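Local coordinates for protein HIRA (Homo sapiens, PDB 5YJE) that cooperates with ASF1A in replication-independent chromatin assembly and is required for periodic repression of histone genes during the cell cycle, at residues T98-A109 and I135-V145; P128-S136 and A147-W157. All coordinates share one frame; numbering follows the deposited sequence.

Both contacts lie in the beta-rich part of this C-terminal fragment of HIRA, within the region that interacts with histone H2B. Their centres are about 12 Å apart, and both use strands 135-141 and 144-149. Contact 1 packs this hairpin against the preceding four-stranded sheet; contact 2 joins the same hairpin and strand 153-158 to the linker that enters it from that sheet. Ile135 and Ser136 belong to both. Val145 O of contact 1 probably accepts a hydrogen bond from Trp157 N of contact 2 (2.9 Å). Leu138 CD2 of contact 1 packs on Ala147 CB of contact 2 at 3.9 Å, which connects their apolar sides. Contact 2 also reaches a second subunit of the trimer.

Contact 1: T98-A109 and I135-V145; sequences TAAGSCDVVCVA and ISTLHCTGSYV
Two successive four-stranded antiparallel sheets meet face to face here, in the manner of neighbouring blades of the beta-propeller clan to which part of this region is assigned: the hairpin Thr98-Ala109 lies over the hairpin Ile135-Val145. Strands 98-101 and 135-141 run almost parallel, at 11°. Leu138 fills the middle of one end. Its CB meets Ala100 CB at 3.7 Å, and its extended chain (chi2 178°) carries CD1 against the backbone of the two paired strands, 3.6 Å from Ala109 N and near the carbonyl oxygens of Thr98 and Cys107. Beside it Ala109 CB rests against CB, CG1 and CG2 of Ile135, CG1 being closest at 3.5 Å. Farther along, Cys140 SG faces Cys107 SG at 3.3 Å, much too long for a disulfide, with Val105 and Val145 packed next to the sulfurs. At the turns, Ser102 OG donates to Gly142 O over a short 2.5 Å, tilted 20° from the carbonyl plane, while accepting from Asp104 N and Val105 N in an ST turn and ST motif. Gly142 is second in the type II' turn Thr141-Tyr144. Ser143 OG gives Asp104 OD2 a weak bond (3.3 Å). Direct hydrogen bonds thus link the hairpins at their turns, a water bridges Thr98 OG1 and Leu138 N at the other end, and between them the sheets adhere through aliphatic side chains and cysteine sulfurs, without any backbone-to-backbone bond.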
loop_
_atom_site.group_PDB
_atom_site.type_symbol
_atom_site.label_atom_id
_atom_site.label_comp_id
_atom_site.label_asym_id
_atom_site.label_seq_id
_atom_site.Cartn_x
_atom_site.Cartn_y
_atom_site.Cartn_z
ATOM N N THR B 98 -18.466 -19.376 11.294
ATOM C CA THR B 98 -19.201 -18.238 11.840
ATOM C C THR B 98 -19.668 -17.379 10.682
ATOM O O THR B 98 -19.368 -17.654 9.523
ATOM C CB THR B 98 -18.368 -17.422 12.870
ATOM O OG1 THR B 98 -19.166 -16.355 13.394
ATOM C CG2 THR B 98 -17.104 -16.781 12.260
ATOM N N ALA B 99 -20.386 -16.310 11.007
ATOM C CA ALA B 99 -20.990 -15.489 9.973
ATOM C C ALA B 99 -21.248 -14.096 10.526
ATOM O O ALA B 99 -21.323 -13.897 11.738
ATOM C CB ALA B 99 -22.288 -16.128 9.456
ATOM N N ALA B 100 -21.375 -13.128 9.618
ATOM C CA ALA B 100 -21.749 -11.761 9.976
ATOM C C ALA B 100 -22.446 -11.146 8.771
ATOM O O ALA B 100 -22.451 -11.720 7.681
ATOM C CB ALA B 100 -20.533 -10.931 10.415
ATOM N N GLY B 101 -23.050 -9.981 8.965
ATOM C CA GLY B 101 -23.804 -9.367 7.890
ATOM C C GLY B 101 -24.237 -7.959 8.229
ATOM O O GLY B 101 -24.336 -7.577 9.400
ATOM N N SER B 102 -24.505 -7.193 7.176
ATOM C CA SER B 102 -24.955 -5.817 7.309
ATOM C C SER B 102 -26.144 -5.597 6.384
ATOM O O SER B 102 -26.708 -6.553 5.849
ATOM C CB SER B 102 -23.828 -4.838 6.974
ATOM O OG SER B 102 -23.431 -4.963 5.612
ATOM N N CYS B 103 -26.528 -4.341 6.175
ATOM C CA CYS B 103 -27.526 -4.058 5.153
ATOM C C CYS B 103 -27.022 -4.361 3.748
ATOM O O CYS B 103 -27.830 -4.424 2.818
ATOM C CB CYS B 103 -27.948 -2.597 5.237
ATOM S SG CYS B 103 -26.541 -1.444 5.022
ATOM N N ASP B 104 -25.720 -4.550 3.567
ATOM C CA ASP B 104 -25.131 -4.660 2.244
ATOM C C ASP B 104 -24.565 -6.031 1.948
ATOM O O ASP B 104 -24.640 -6.485 0.808
ATOM C CB ASP B 104 -24.015 -3.633 2.076
ATOM C CG ASP B 104 -24.535 -2.232 1.998
ATOM O OD1 ASP B 104 -25.715 -2.055 1.628
ATOM O OD2 ASP B 104 -23.763 -1.309 2.307
ATOM N N VAL B 105 -23.981 -6.705 2.938
ATOM C CA VAL B 105 -23.308 -7.967 2.685
ATOM C C VAL B 105 -23.675 -8.969 3.762
ATOM O O VAL B 105 -24.149 -8.626 4.840
ATOM C CB VAL B 105 -21.766 -7.836 2.616
ATOM C CG1 VAL B 105 -21.345 -6.621 1.801
ATOM C CG2 VAL B 105 -21.188 -7.795 3.992
ATOM N N VAL B 106 -23.450 -10.231 3.437
ATOM C CA VAL B 106 -23.440 -11.324 4.392
ATOM C C VAL B 106 -22.151 -12.067 4.122
ATOM O O VAL B 106 -21.845 -12.368 2.967
ATOM C CB VAL B 106 -24.653 -12.264 4.216
ATOM C CG1 VAL B 106 -24.468 -13.523 5.030
ATOM C CG2 VAL B 106 -25.947 -11.568 4.578
ATOM N N CYS B 107 -21.384 -12.358 5.149
ATOM C CA CYS B 107 -20.165 -13.103 4.904
ATOM C C CYS B 107 -20.080 -14.253 5.879
ATOM O O CYS B 107 -20.656 -14.207 6.968
ATOM C CB CYS B 107 -18.927 -12.213 5.004
ATOM S SG CYS B 107 -18.957 -11.270 6.477
ATOM N N VAL B 108 -19.379 -15.300 5.458
ATOM C CA VAL B 108 -19.241 -16.511 6.249
ATOM C C VAL B 108 -17.776 -16.888 6.264
ATOM O O VAL B 108 -17.065 -16.715 5.265
ATOM C CB VAL B 108 -20.102 -17.693 5.720
ATOM C CG1 VAL B 108 -21.607 -17.418 5.911
ATOM C CG2 VAL B 108 -19.790 -17.981 4.289
ATOM N N ALA B 109 -17.325 -17.403 7.399
ATOM C CA ALA B 109 -16.001 -17.984 7.489
ATOM C C ALA B 109 -16.147 -19.477 7.740
ATOM O O ALA B 109 -16.964 -19.905 8.568
ATOM C CB ALA B 109 -15.155 -17.307 8.577
ATOM N N ILE B 135 -10.341 -18.329 11.229
ATOM C CA ILE B 135 -11.176 -17.242 11.711
ATOM C C ILE B 135 -11.376 -17.347 13.225
ATOM O O ILE B 135 -11.363 -18.440 13.816
ATOM C CB ILE B 135 -12.537 -17.254 10.991
ATOM C CG1 ILE B 135 -13.304 -15.950 11.250
ATOM C CG2 ILE B 135 -13.369 -18.557 11.398
ATOM C CD1 ILE B 135 -12.617 -14.704 10.703
ATOM N N SER B 136 -11.561 -16.190 13.855
ATOM C CA SER B 136 -12.082 -16.098 15.212
ATOM C C SER B 136 -13.407 -15.345 15.232
ATOM O O SER B 136 -14.412 -15.905 15.660
ATOM C CB SER B 136 -11.050 -15.436 16.154
ATOM O OG SER B 136 -11.472 -15.521 17.515
ATOM N N THR B 137 -13.451 -14.113 14.734
ATOM C CA THR B 137 -14.696 -13.372 14.642
ATOM C C THR B 137 -14.770 -12.589 13.337
ATOM O O THR B 137 -13.757 -12.236 12.729
ATOM C CB THR B 137 -14.879 -12.379 15.823
ATOM O OG1 THR B 137 -13.744 -11.496 15.891
ATOM C CG2 THR B 137 -15.085 -13.130 17.159
ATOM N N LEU B 138 -16.004 -12.294 12.951
ATOM C CA LEU B 138 -16.343 -11.498 11.791
ATOM C C LEU B 138 -17.212 -10.333 12.220
ATOM O O LEU B 138 -18.062 -10.469 13.100
ATOM C CB LEU B 138 -17.116 -12.328 10.727
ATOM C CG LEU B 138 -16.363 -13.344 9.878
ATOM C CD1 LEU B 138 -17.313 -14.111 8.914
ATOM C CD2 LEU B 138 -15.230 -12.646 9.098
ATOM N N HIS B 139 -17.020 -9.198 11.554
ATOM C CA HIS B 139 -17.908 -8.053 11.681
ATOM C C HIS B 139 -18.164 -7.480 10.295
ATOM O O HIS B 139 -17.298 -7.557 9.416
ATOM C CB HIS B 139 -17.315 -6.941 12.570
ATOM C CG HIS B 139 -16.896 -7.398 13.931
ATOM N ND1 HIS B 139 -15.856 -8.281 14.136
ATOM C CD2 HIS B 139 -17.361 -7.070 15.163
ATOM C CE1 HIS B 139 -15.712 -8.495 15.435
ATOM N NE2 HIS B 139 -16.611 -7.770 16.079
ATOM N N CYS B 140 -19.348 -6.880 10.112
ATOM C CA CYS B 140 -19.631 -6.061 8.938
ATOM C C CYS B 140 -20.293 -4.757 9.344
ATOM O O CYS B 140 -21.095 -4.703 10.276
ATOM C CB CYS B 140 -20.554 -6.728 7.911
ATOM S SG CYS B 140 -20.116 -8.384 7.690
ATOM N N THR B 141 -19.937 -3.711 8.607
ATOM C CA THR B 141 -20.584 -2.417 8.667
ATOM C C THR B 141 -20.682 -1.967 7.227
ATOM O O THR B 141 -19.650 -1.784 6.574
ATOM C CB THR B 141 -19.768 -1.417 9.496
ATOM O OG1 THR B 141 -19.568 -1.920 10.819
ATOM C CG2 THR B 141 -20.463 -0.063 9.566
ATOM N N GLY B 142 -21.897 -1.815 6.722
ATOM C CA GLY B 142 -22.018 -1.516 5.305
ATOM C C GLY B 142 -21.279 -2.549 4.478
ATOM O O GLY B 142 -21.434 -3.761 4.662
ATOM N N SER B 143 -20.437 -2.079 3.576
ATOM C CA SER B 143 -19.686 -2.958 2.690
ATOM C C SER B 143 -18.306 -3.308 3.226
ATOM O O SER B 143 -17.476 -3.836 2.474
ATOM C CB SER B 143 -19.563 -2.312 1.311
ATOM O OG SER B 143 -20.852 -1.968 0.822
ATOM N N TYR B 144 -18.032 -3.003 4.493
ATOM C CA TYR B 144 -16.759 -3.326 5.116
ATOM C C TYR B 144 -16.874 -4.650 5.860
ATOM O O TYR B 144 -17.799 -4.851 6.660
ATOM C CB TYR B 144 -16.312 -2.204 6.056
ATOM C CG TYR B 144 -15.974 -0.901 5.339
ATOM C CD1 TYR B 144 -14.767 -0.745 4.661
ATOM C CD2 TYR B 144 -16.865 0.172 5.344
ATOM C CE1 TYR B 144 -14.454 0.469 4.002
ATOM C CE2 TYR B 144 -16.567 1.374 4.678
ATOM C CZ TYR B 144 -15.362 1.516 4.018
ATOM O OH TYR B 144 -15.077 2.710 3.384
ATOM N N VAL B 145 -15.943 -5.555 5.577
ATOM C CA VAL B 145 -15.864 -6.854 6.222
ATOM C C VAL B 145 -14.554 -6.906 6.979
ATOM O O VAL B 145 -13.495 -6.610 6.417
ATOM C CB VAL B 145 -15.957 -8.015 5.207
ATOM C CG1 VAL B 145 -15.774 -9.363 5.919
ATOM C CG2 VAL B 145 -17.302 -7.973 4.484
HETATM O O HOH W 1 -18.115 -13.761 14.582
#

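Contact 2: P128-S136 and A147-W157; sequences PILLPSPIS and ALTAAATLSVW
Ser133 OG accepts the N-H of Ala151 at 3.2 Å with an angle of 164°, and lies only 3.0 Å from Thr149 CB. Its first torsion, 72°, places OG between the backbone N and carbonyl carbon of its own residue, facing the turn Thr149-Ala152. Next to it Pro134 O takes the N-H of Ala150 at 2.8 Å, nearly straight along the C=O axis. Replacing Ser133 by an alanine would probably leave the Ala151 N-H without this acceptor and the turn less firmly tied to the linker. Two residues beyond Pro134, Ser136 N donates to Leu148 O at 2.8 Å, in the carbonyl plane. This bond and the Pro134 O bond flank Ile135 and Thr149, an antiparallel non-hydrogen-bonded pair. The edge strand 135-141 of the four-stranded sheet enters here through a classic beta bulge, Ser136 and Thr137 both facing Leu148, while the type I turn Thr149-Ala152 joins the next two strands. Leu131 CD2 touches Trp157 CH2 at the ring edge, near its plane (3.9 Å), and also Ala147 CB, which Ile135 CD1 reaches at 3.8 Å. Ile129 CG2 approaches Trp157 CZ2 obliquely at 4.2 Å, and Ser155 CB lies against one face of the indole. Farther out, Ser136 OG is bonded to Pro42 O. Trp157 NE1 bonds Leu209 O of the second subunit, whose strand pairs antiparallel with Ile129 and Leu130, carrying the sheet across the interface.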
loop_
_atom_site.group_PDB
_atom_site.type_symbol
_atom_site.label_atom_id
_atom_site.label_comp_id
_atom_site.label_asym_id
_atom_site.label_seq_id
_atom_site.Cartn_x
_atom_site.Cartn_y
_atom_site.Cartn_z
ATOM N N PRO B 128 -13.520 -17.094 -2.822
ATOM C CA PRO B 128 -13.205 -17.332 -1.409
ATOM C C PRO B 128 -11.807 -16.828 -1.106
ATOM O O PRO B 128 -10.860 -17.074 -1.865
ATOM C CB PRO B 128 -13.310 -18.856 -1.270
ATOM C CG PRO B 128 -14.157 -19.288 -2.416
ATOM C CD PRO B 128 -13.839 -18.348 -3.542
ATOM N N ILE B 129 -11.702 -16.080 -0.005
ATOM C CA ILE B 129 -10.465 -15.456 0.434
ATOM C C ILE B 129 -9.754 -16.393 1.400
ATOM O O ILE B 129 -10.344 -16.832 2.389
ATOM C CB ILE B 129 -10.766 -14.105 1.094
ATOM C CG1 ILE B 129 -11.195 -13.100 0.035
ATOM C CG2 ILE B 129 -9.606 -13.603 2.002
ATOM C CD1 ILE B 129 -11.713 -11.830 0.646
ATOM N N LEU B 130 -8.494 -16.715 1.111
ATOM C CA LEU B 130 -7.698 -17.525 2.017
ATOM C C LEU B 130 -7.176 -16.642 3.137
ATOM O O LEU B 130 -6.457 -15.666 2.881
ATOM C CB LEU B 130 -6.534 -18.178 1.289
ATOM C CG LEU B 130 -5.774 -19.161 2.189
ATOM C CD1 LEU B 130 -6.669 -20.329 2.586
ATOM C CD2 LEU B 130 -4.465 -19.645 1.537
ATOM N N LEU B 131 -7.546 -16.961 4.355
ATOM C CA LEU B 131 -7.083 -16.206 5.505
ATOM C C LEU B 131 -5.757 -16.774 5.975
ATOM O O LEU B 131 -5.487 -17.965 5.797
ATOM C CB LEU B 131 -8.097 -16.282 6.640
ATOM C CG LEU B 131 -9.487 -15.677 6.441
ATOM C CD1 LEU B 131 -10.428 -16.105 7.598
ATOM C CD2 LEU B 131 -9.398 -14.155 6.334
ATOM N N PRO B 132 -4.899 -15.937 6.563
ATOM C CA PRO B 132 -3.580 -16.433 7.002
ATOM C C PRO B 132 -3.652 -17.433 8.152
ATOM O O PRO B 132 -2.693 -18.188 8.356
ATOM C CB PRO B 132 -2.841 -15.154 7.408
ATOM C CG PRO B 132 -3.955 -14.159 7.729
ATOM C CD PRO B 132 -5.034 -14.479 6.732
ATOM N N SER B 133 -4.755 -17.466 8.892
ATOM C CA SER B 133 -4.963 -18.425 9.968
ATOM C C SER B 133 -6.468 -18.561 10.162
ATOM O O SER B 133 -7.239 -17.820 9.534
ATOM C CB SER B 133 -4.247 -17.974 11.267
ATOM O OG SER B 133 -4.868 -16.875 11.880
ATOM N N PRO B 134 -6.930 -19.517 10.991
ATOM C CA PRO B 134 -8.388 -19.719 11.111
ATOM C C PRO B 134 -9.095 -18.496 11.665
ATOM O O PRO B 134 -8.533 -17.710 12.437
ATOM C CB PRO B 134 -8.526 -20.915 12.068
ATOM C CG PRO B 134 -7.238 -21.657 11.946
ATOM C CD PRO B 134 -6.177 -20.572 11.697
ATOM N N ILE B 135 -10.341 -18.329 11.229
ATOM C CA ILE B 135 -11.176 -17.242 11.711
ATOM C C ILE B 135 -11.376 -17.347 13.225
ATOM O O ILE B 135 -11.363 -18.440 13.816
ATOM C CB ILE B 135 -12.537 -17.254 10.991
ATOM C CG1 ILE B 135 -13.304 -15.950 11.250
ATOM C CG2 ILE B 135 -13.369 -18.557 11.398
ATOM C CD1 ILE B 135 -12.617 -14.704 10.703
ATOM N N SER B 136 -11.561 -16.190 13.855
ATOM C CA SER B 136 -12.082 -16.098 15.212
ATOM C C SER B 136 -13.407 -15.345 15.232
ATOM O O SER B 136 -14.412 -15.905 15.660
ATOM C CB SER B 136 -11.050 -15.436 16.154
ATOM O OG SER B 136 -11.472 -15.521 17.515
ATOM N N ALA B 147 -12.163 -9.357 9.491
ATOM C CA ALA B 147 -11.863 -10.679 10.013
ATOM C C ALA B 147 -10.742 -10.576 11.046
ATOM O O ALA B 147 -9.679 -10.005 10.763
ATOM C CB ALA B 147 -11.473 -11.629 8.878
ATOM N N LEU B 148 -10.991 -11.116 12.238
ATOM C CA LEU B 148 -9.982 -11.290 13.283
ATOM C C LEU B 148 -9.642 -12.774 13.373
ATOM O O LEU B 148 -10.530 -13.599 13.618
ATOM C CB LEU B 148 -10.493 -10.788 14.640
ATOM C CG LEU B 148 -10.181 -9.381 15.177
ATOM C CD1 LEU B 148 -10.971 -8.292 14.479
ATOM C CD2 LEU B 148 -10.476 -9.329 16.657
ATOM N N THR B 149 -8.371 -13.112 13.198
ATOM C CA THR B 149 -7.955 -14.500 13.085
ATOM C C THR B 149 -7.350 -15.022 14.389
ATOM O O THR B 149 -7.009 -14.272 15.309
ATOM C CB THR B 149 -6.956 -14.681 11.932
ATOM O OG1 THR B 149 -5.749 -13.955 12.211
ATOM C CG2 THR B 149 -7.552 -14.203 10.615
ATOM N N ALA B 150 -7.231 -16.355 14.458
ATOM C CA ALA B 150 -6.660 -16.992 15.644
ATOM C C ALA B 150 -5.282 -16.441 15.960
ATOM O O ALA B 150 -4.936 -16.255 17.128
ATOM C CB ALA B 150 -6.562 -18.509 15.465
ATOM N N ALA B 151 -4.481 -16.179 14.936
ATOM C CA ALA B 151 -3.158 -15.633 15.161
ATOM C C ALA B 151 -3.210 -14.199 15.709
ATOM O O ALA B 151 -2.156 -13.631 16.005
ATOM C CB ALA B 151 -2.353 -15.723 13.863
ATOM N N ALA B 152 -4.415 -13.637 15.854
ATOM C CA ALA B 152 -4.630 -12.267 16.292
ATOM C C ALA B 152 -4.156 -11.250 15.246
ATOM O O ALA B 152 -3.539 -10.235 15.573
ATOM C CB ALA B 152 -3.983 -12.013 17.654
ATOM N N THR B 153 -4.453 -11.518 13.984
ATOM C CA THR B 153 -4.381 -10.514 12.935
ATOM C C THR B 153 -5.781 -10.016 12.595
ATOM O O THR B 153 -6.786 -10.704 12.799
ATOM C CB THR B 153 -3.718 -11.061 11.664
ATOM O OG1 THR B 153 -4.513 -12.132 11.152
ATOM C CG2 THR B 153 -2.313 -11.557 11.948
ATOM N N LEU B 154 -5.827 -8.814 12.044
ATOM C CA LEU B 154 -7.070 -8.117 11.771
ATOM C C LEU B 154 -7.028 -7.668 10.323
ATOM O O LEU B 154 -6.009 -7.127 9.870
ATOM C CB LEU B 154 -7.220 -6.907 12.718
ATOM C CG LEU B 154 -8.521 -6.088 12.728
ATOM C CD1 LEU B 154 -8.591 -5.299 14.035
ATOM C CD2 LEU B 154 -8.673 -5.146 11.560
ATOM N N SER B 155 -8.115 -7.893 9.597
ATOM C CA SER B 155 -8.203 -7.463 8.207
ATOM C C SER B 155 -9.533 -6.771 7.972
ATOM O O SER B 155 -10.552 -7.107 8.587
ATOM C CB SER B 155 -8.076 -8.620 7.219
ATOM O OG SER B 155 -6.797 -9.217 7.253
ATOM N N VAL B 156 -9.508 -5.774 7.100
ATOM C CA VAL B 156 -10.721 -5.071 6.706
ATOM C C VAL B 156 -10.683 -4.915 5.199
ATOM O O VAL B 156 -9.671 -4.491 4.629
ATOM C CB VAL B 156 -10.880 -3.694 7.385
ATOM C CG1 VAL B 156 -12.198 -3.037 6.960
ATOM C CG2 VAL B 156 -10.804 -3.823 8.909
ATOM N N TRP B 157 -11.773 -5.291 4.554
ATOM C CA TRP B 157 -11.923 -5.126 3.125
ATOM C C TRP B 157 -13.166 -4.303 2.854
ATOM O O TRP B 157 -14.185 -4.442 3.543
ATOM C CB TRP B 157 -12.026 -6.468 2.415
ATOM C CG TRP B 157 -10.816 -7.321 2.530
ATOM C CD1 TRP B 157 -9.697 -7.282 1.741
ATOM C CD2 TRP B 157 -10.615 -8.387 3.465
ATOM N NE1 TRP B 157 -8.799 -8.250 2.142
ATOM C CE2 TRP B 157 -9.340 -8.943 3.199
ATOM C CE3 TRP B 157 -11.387 -8.925 4.496
ATOM C CZ2 TRP B 157 -8.824 -10.006 3.933
ATOM C CZ3 TRP B 157 -10.875 -9.984 5.231
ATOM C CH2 TRP B 157 -9.610 -10.515 4.943
#